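Local coordinates for tyrosine--tRNA ligase (Pyrococcus horikoshii, PDB 2CYC), which probably attaches tyrosine to its cognate tRNA in two steps, first activating the amino acid with ATP and then transferring it to the acceptor end, at residues A[298-307]-A[317-325]. Numbering follows the deposited sequence.
Sequences FREEPTEFTV and VTYTTFEEL
Phe298 lays one face of its ring against the backbone where Thr321 passes into Phe322, the start of helix 322-330. Its CG sits anti to its own carbonyl carbon (chi1 -69°), which lays the ring along the Thr321-Phe322 backbone. CB and CG lie against Phe322 CB; CD1 touches Phe322 CA, CD2 comes under Phe322 N at 3.4 Å, CE2 meets Thr321 C, CE1 touches Leu325 CD1, and CZ, at the far edge, reaches Tyr319 CB at 3.9 Å. With an alanine here, the first turn of the helix would probably lose its support from below, and Tyr319 CB and Leu325 CD1 a packing partner.

The same Phe322 N donates to Glu301 OE1 over 3.0 Å, on the syn side of the carboxylate but 33° out of its plane. That oxygen also takes a bond from a water that in turn accepts from Glu323 N, so the carboxylate serves two amides of the helix start, one directly and one through water. Thr321 is the N-cap, its OG1 accepting from Glu324 N.

A hydrogen bond from Thr303 N to Thr320 O leads into the antiparallel hairpin of strands 305-307 and 317-319. Phe305 and Tyr319 form a hydrogen-bonded pair, joined through N and O both ways, as do Val307 and Val317. Between them, in the non-hydrogen-bonded pair, Thr306 OG1 and Thr318 OG1 share a hydrogen bond, modelled rather short at 2.5 Å. On the other sheet face Phe305 meets Leu325 CD1 with its ring edge, CD2 at 3.8 Å, while the Tyr319 ring is held between Leu325 CB and Val317 CG2.

Helix 288-297 packs on Phe298, Phe305 and Leu325, and helix 336-350 on Phe305 and Val307; Tyr319 OH bonds to Asp328 of helix 322-330. The hairpin thus lies among these three helices, away from the tyrosine pocket.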
loop_
_atom_site.group_PDB
_atom_site.type_symbol
_atom_site.label_atom_id
_atom_site.label_comp_id
_atom_site.label_asym_id
_atom_site.label_seq_id
_atom_site.Cartn_x
_atom_site.Cartn_y
_atom_site.Cartn_z
ATOM N N PHE A 298 -41.247 -8.082 -6.183
ATOM C CA PHE A 298 -41.564 -7.420 -7.449
ATOM C C PHE A 298 -40.295 -7.057 -8.208
ATOM O O PHE A 298 -40.224 -6.015 -8.865
ATOM C CB PHE A 298 -42.412 -6.155 -7.225
ATOM C CG PHE A 298 -43.798 -6.451 -6.755
ATOM C CD1 PHE A 298 -44.083 -6.536 -5.397
ATOM C CD2 PHE A 298 -44.800 -6.755 -7.673
ATOM C CE1 PHE A 298 -45.343 -6.927 -4.956
ATOM C CE2 PHE A 298 -46.062 -7.148 -7.243
ATOM C CZ PHE A 298 -46.333 -7.237 -5.881
ATOM N N ARG A 299 -39.285 -7.914 -8.095
ATOM C CA ARG A 299 -38.032 -7.685 -8.793
ATOM C C ARG A 299 -38.372 -7.560 -10.268
ATOM O O ARG A 299 -37.868 -6.686 -10.958
ATOM C CB ARG A 299 -37.077 -8.856 -8.588
ATOM C CG ARG A 299 -35.776 -8.674 -9.328
ATOM C CD ARG A 299 -34.814 -9.738 -8.921
ATOM N NE ARG A 299 -35.201 -11.050 -9.417
ATOM C CZ ARG A 299 -34.796 -11.553 -10.577
ATOM N NH1 ARG A 299 -33.996 -10.847 -11.364
ATOM N NH2 ARG A 299 -35.166 -12.776 -10.932
ATOM N N GLU A 300 -39.235 -8.449 -10.737
ATOM C CA GLU A 300 -39.672 -8.426 -12.120
ATOM C C GLU A 300 -41.187 -8.312 -12.145
ATOM O O GLU A 300 -41.895 -9.201 -11.679
ATOM C CB GLU A 300 -39.236 -9.699 -12.843
ATOM C CG GLU A 300 -37.729 -9.927 -12.830
ATOM C CD GLU A 300 -37.300 -11.043 -13.760
ATOM O OE1 GLU A 300 -36.083 -11.307 -13.865
ATOM O OE2 GLU A 300 -38.184 -11.658 -14.390
ATOM N N GLU A 301 -41.685 -7.200 -12.667
ATOM C CA GLU A 301 -43.120 -6.999 -12.757
ATOM C C GLU A 301 -43.515 -6.618 -14.182
ATOM O O GLU A 301 -42.696 -6.109 -14.951
ATOM C CB GLU A 301 -43.588 -5.944 -11.733
ATOM C CG GLU A 301 -42.769 -4.667 -11.672
ATOM C CD GLU A 301 -43.097 -3.814 -10.451
ATOM O OE1 GLU A 301 -44.280 -3.469 -10.259
ATOM O OE2 GLU A 301 -42.167 -3.483 -9.682
ATOM N N PRO A 302 -44.781 -6.865 -14.553
ATOM C CA PRO A 302 -45.795 -7.466 -13.682
ATOM C C PRO A 302 -45.543 -8.916 -13.281
ATOM O O PRO A 302 -44.884 -9.688 -13.986
ATOM C CB PRO A 302 -47.079 -7.300 -14.485
ATOM C CG PRO A 302 -46.590 -7.452 -15.898
ATOM C CD PRO A 302 -45.333 -6.604 -15.896
ATOM N N THR A 303 -46.076 -9.260 -12.119
ATOM C CA THR A 303 -45.976 -10.591 -11.564
ATOM C C THR A 303 -47.253 -10.746 -10.753
ATOM O O THR A 303 -48.125 -9.879 -10.797
ATOM C CB THR A 303 -44.738 -10.728 -10.640
ATOM O OG1 THR A 303 -44.723 -12.034 -10.042
ATOM C CG2 THR A 303 -44.766 -9.669 -9.545
ATOM N N GLU A 304 -47.373 -11.842 -10.018
ATOM C CA GLU A 304 -48.553 -12.059 -9.205
ATOM C C GLU A 304 -48.164 -12.384 -7.775
ATOM O O GLU A 304 -47.506 -13.391 -7.517
ATOM C CB GLU A 304 -49.405 -13.194 -9.784
ATOM C CG GLU A 304 -50.337 -12.763 -10.914
ATOM C CD GLU A 304 -51.140 -13.924 -11.482
ATOM O OE1 GLU A 304 -51.684 -14.717 -10.685
ATOM O OE2 GLU A 304 -51.231 -14.042 -12.723
ATOM N N PHE A 305 -48.551 -11.507 -6.854
ATOM C CA PHE A 305 -48.279 -11.716 -5.435
ATOM C C PHE A 305 -49.619 -11.656 -4.707
ATOM O O PHE A 305 -50.260 -10.602 -4.646
ATOM C CB PHE A 305 -47.332 -10.644 -4.883
ATOM C CG PHE A 305 -47.017 -10.821 -3.419
ATOM C CD1 PHE A 305 -46.506 -12.031 -2.943
ATOM C CD2 PHE A 305 -47.236 -9.785 -2.514
ATOM C CE1 PHE A 305 -46.218 -12.211 -1.581
ATOM C CE2 PHE A 305 -46.950 -9.951 -1.142
ATOM C CZ PHE A 305 -46.440 -11.169 -0.678
ATOM N N THR A 306 -50.035 -12.793 -4.166
ATOM C CA THR A 306 -51.314 -12.881 -3.474
ATOM C C THR A 306 -51.228 -12.943 -1.956
ATOM O O THR A 306 -50.455 -13.716 -1.400
ATOM C CB THR A 306 -52.113 -14.131 -3.944
ATOM O OG1 THR A 306 -52.358 -14.039 -5.350
ATOM C CG2 THR A 306 -53.455 -14.226 -3.212
ATOM N N VAL A 307 -52.028 -12.113 -1.296
ATOM C CA VAL A 307 -52.102 -12.108 0.161
ATOM C C VAL A 307 -53.451 -12.742 0.488
ATOM O O VAL A 307 -54.502 -12.172 0.178
ATOM C CB VAL A 307 -52.060 -10.677 0.739
ATOM C CG1 VAL A 307 -52.253 -10.721 2.262
ATOM C CG2 VAL A 307 -50.729 -10.012 0.391
ATOM N N VAL A 317 -56.291 -11.084 -2.018
ATOM C CA VAL A 317 -56.001 -9.998 -2.940
ATOM C C VAL A 317 -54.692 -10.311 -3.654
ATOM O O VAL A 317 -53.695 -10.655 -3.023
ATOM C CB VAL A 317 -55.901 -8.623 -2.217
ATOM C CG1 VAL A 317 -54.876 -8.677 -1.090
ATOM C CG2 VAL A 317 -55.529 -7.534 -3.225
ATOM N N THR A 318 -54.712 -10.209 -4.979
ATOM C CA THR A 318 -53.530 -10.486 -5.787
ATOM C C THR A 318 -52.990 -9.203 -6.391
ATOM O O THR A 318 -53.726 -8.452 -7.030
ATOM C CB THR A 318 -53.859 -11.480 -6.915
ATOM O OG1 THR A 318 -54.248 -12.731 -6.338
ATOM C CG2 THR A 318 -52.651 -11.696 -7.817
ATOM N N TYR A 319 -51.707 -8.943 -6.170
ATOM C CA TYR A 319 -51.084 -7.745 -6.713
ATOM C C TYR A 319 -50.199 -8.083 -7.907
ATOM O O TYR A 319 -49.587 -9.152 -7.955
ATOM C CB TYR A 319 -50.251 -7.045 -5.645
ATOM C CG TYR A 319 -51.053 -6.590 -4.452
ATOM C CD1 TYR A 319 -51.227 -7.421 -3.344
ATOM C CD2 TYR A 319 -51.632 -5.320 -4.422
ATOM C CE1 TYR A 319 -51.955 -6.999 -2.230
ATOM C CE2 TYR A 319 -52.362 -4.888 -3.313
ATOM C CZ TYR A 319 -52.517 -5.731 -2.223
ATOM O OH TYR A 319 -53.222 -5.301 -1.127
ATOM N N THR A 320 -50.136 -7.166 -8.868
ATOM C CA THR A 320 -49.328 -7.380 -10.060
ATOM C C THR A 320 -48.137 -6.443 -10.101
ATOM O O THR A 320 -47.136 -6.732 -10.757
ATOM C CB THR A 320 -50.155 -7.187 -11.344
ATOM O OG1 THR A 320 -50.725 -5.872 -11.351
ATOM C CG2 THR A 320 -51.268 -8.229 -11.417
ATOM N N THR A 321 -48.244 -5.312 -9.415
ATOM C CA THR A 321 -47.139 -4.364 -9.376
ATOM C C THR A 321 -46.937 -3.888 -7.945
ATOM O O THR A 321 -47.867 -3.900 -7.139
ATOM C CB THR A 321 -47.389 -3.128 -10.266
ATOM O OG1 THR A 321 -48.404 -2.309 -9.675
ATOM C CG2 THR A 321 -47.826 -3.556 -11.669
ATOM N N PHE A 322 -45.716 -3.473 -7.632
ATOM C CA PHE A 322 -45.422 -3.000 -6.298
ATOM C C PHE A 322 -46.274 -1.781 -5.983
ATOM O O PHE A 322 -46.797 -1.641 -4.872
ATOM C CB PHE A 322 -43.950 -2.633 -6.174
ATOM C CG PHE A 322 -43.602 -1.998 -4.858
ATOM C CD1 PHE A 322 -43.728 -2.713 -3.672
ATOM C CD2 PHE A 322 -43.180 -0.676 -4.801
ATOM C CE1 PHE A 322 -43.441 -2.120 -2.451
ATOM C CE2 PHE A 322 -42.887 -0.072 -3.581
ATOM C CZ PHE A 322 -43.019 -0.798 -2.404
ATOM N N GLU A 323 -46.421 -0.905 -6.970
ATOM C CA GLU A 323 -47.191 0.313 -6.789
ATOM C C GLU A 323 -48.601 0.051 -6.263
ATOM O O GLU A 323 -49.058 0.747 -5.361
ATOM C CB GLU A 323 -47.253 1.100 -8.099
ATOM C CG GLU A 323 -47.533 2.570 -7.874
ATOM C CD GLU A 323 -46.477 3.227 -6.994
ATOM O OE1 GLU A 323 -46.745 4.329 -6.466
ATOM O OE2 GLU A 323 -45.377 2.645 -6.836
ATOM N N GLU A 324 -49.290 -0.944 -6.816
ATOM C CA GLU A 324 -50.640 -1.267 -6.346
ATOM C C GLU A 324 -50.580 -1.637 -4.865
ATOM O O GLU A 324 -51.348 -1.121 -4.047
ATOM C CB GLU A 324 -51.233 -2.467 -7.093
ATOM C CG GLU A 324 -51.112 -2.444 -8.599
ATOM C CD GLU A 324 -51.750 -3.668 -9.239
ATOM O OE1 GLU A 324 -51.629 -4.774 -8.666
ATOM O OE2 GLU A 324 -52.365 -3.527 -10.318
ATOM N N LEU A 325 -49.661 -2.542 -4.529
ATOM C CA LEU A 325 -49.520 -2.994 -3.151
ATOM C C LEU A 325 -49.192 -1.846 -2.215
ATOM O O LEU A 325 -49.769 -1.732 -1.133
ATOM C CB LEU A 325 -48.446 -4.088 -3.047
ATOM C CG LEU A 325 -48.256 -4.679 -1.643
ATOM C CD1 LEU A 325 -47.699 -6.085 -1.748
ATOM C CD2 LEU A 325 -47.338 -3.782 -0.813
HETATM O O HOH W 1 -44.595 -1.001 -9.261
#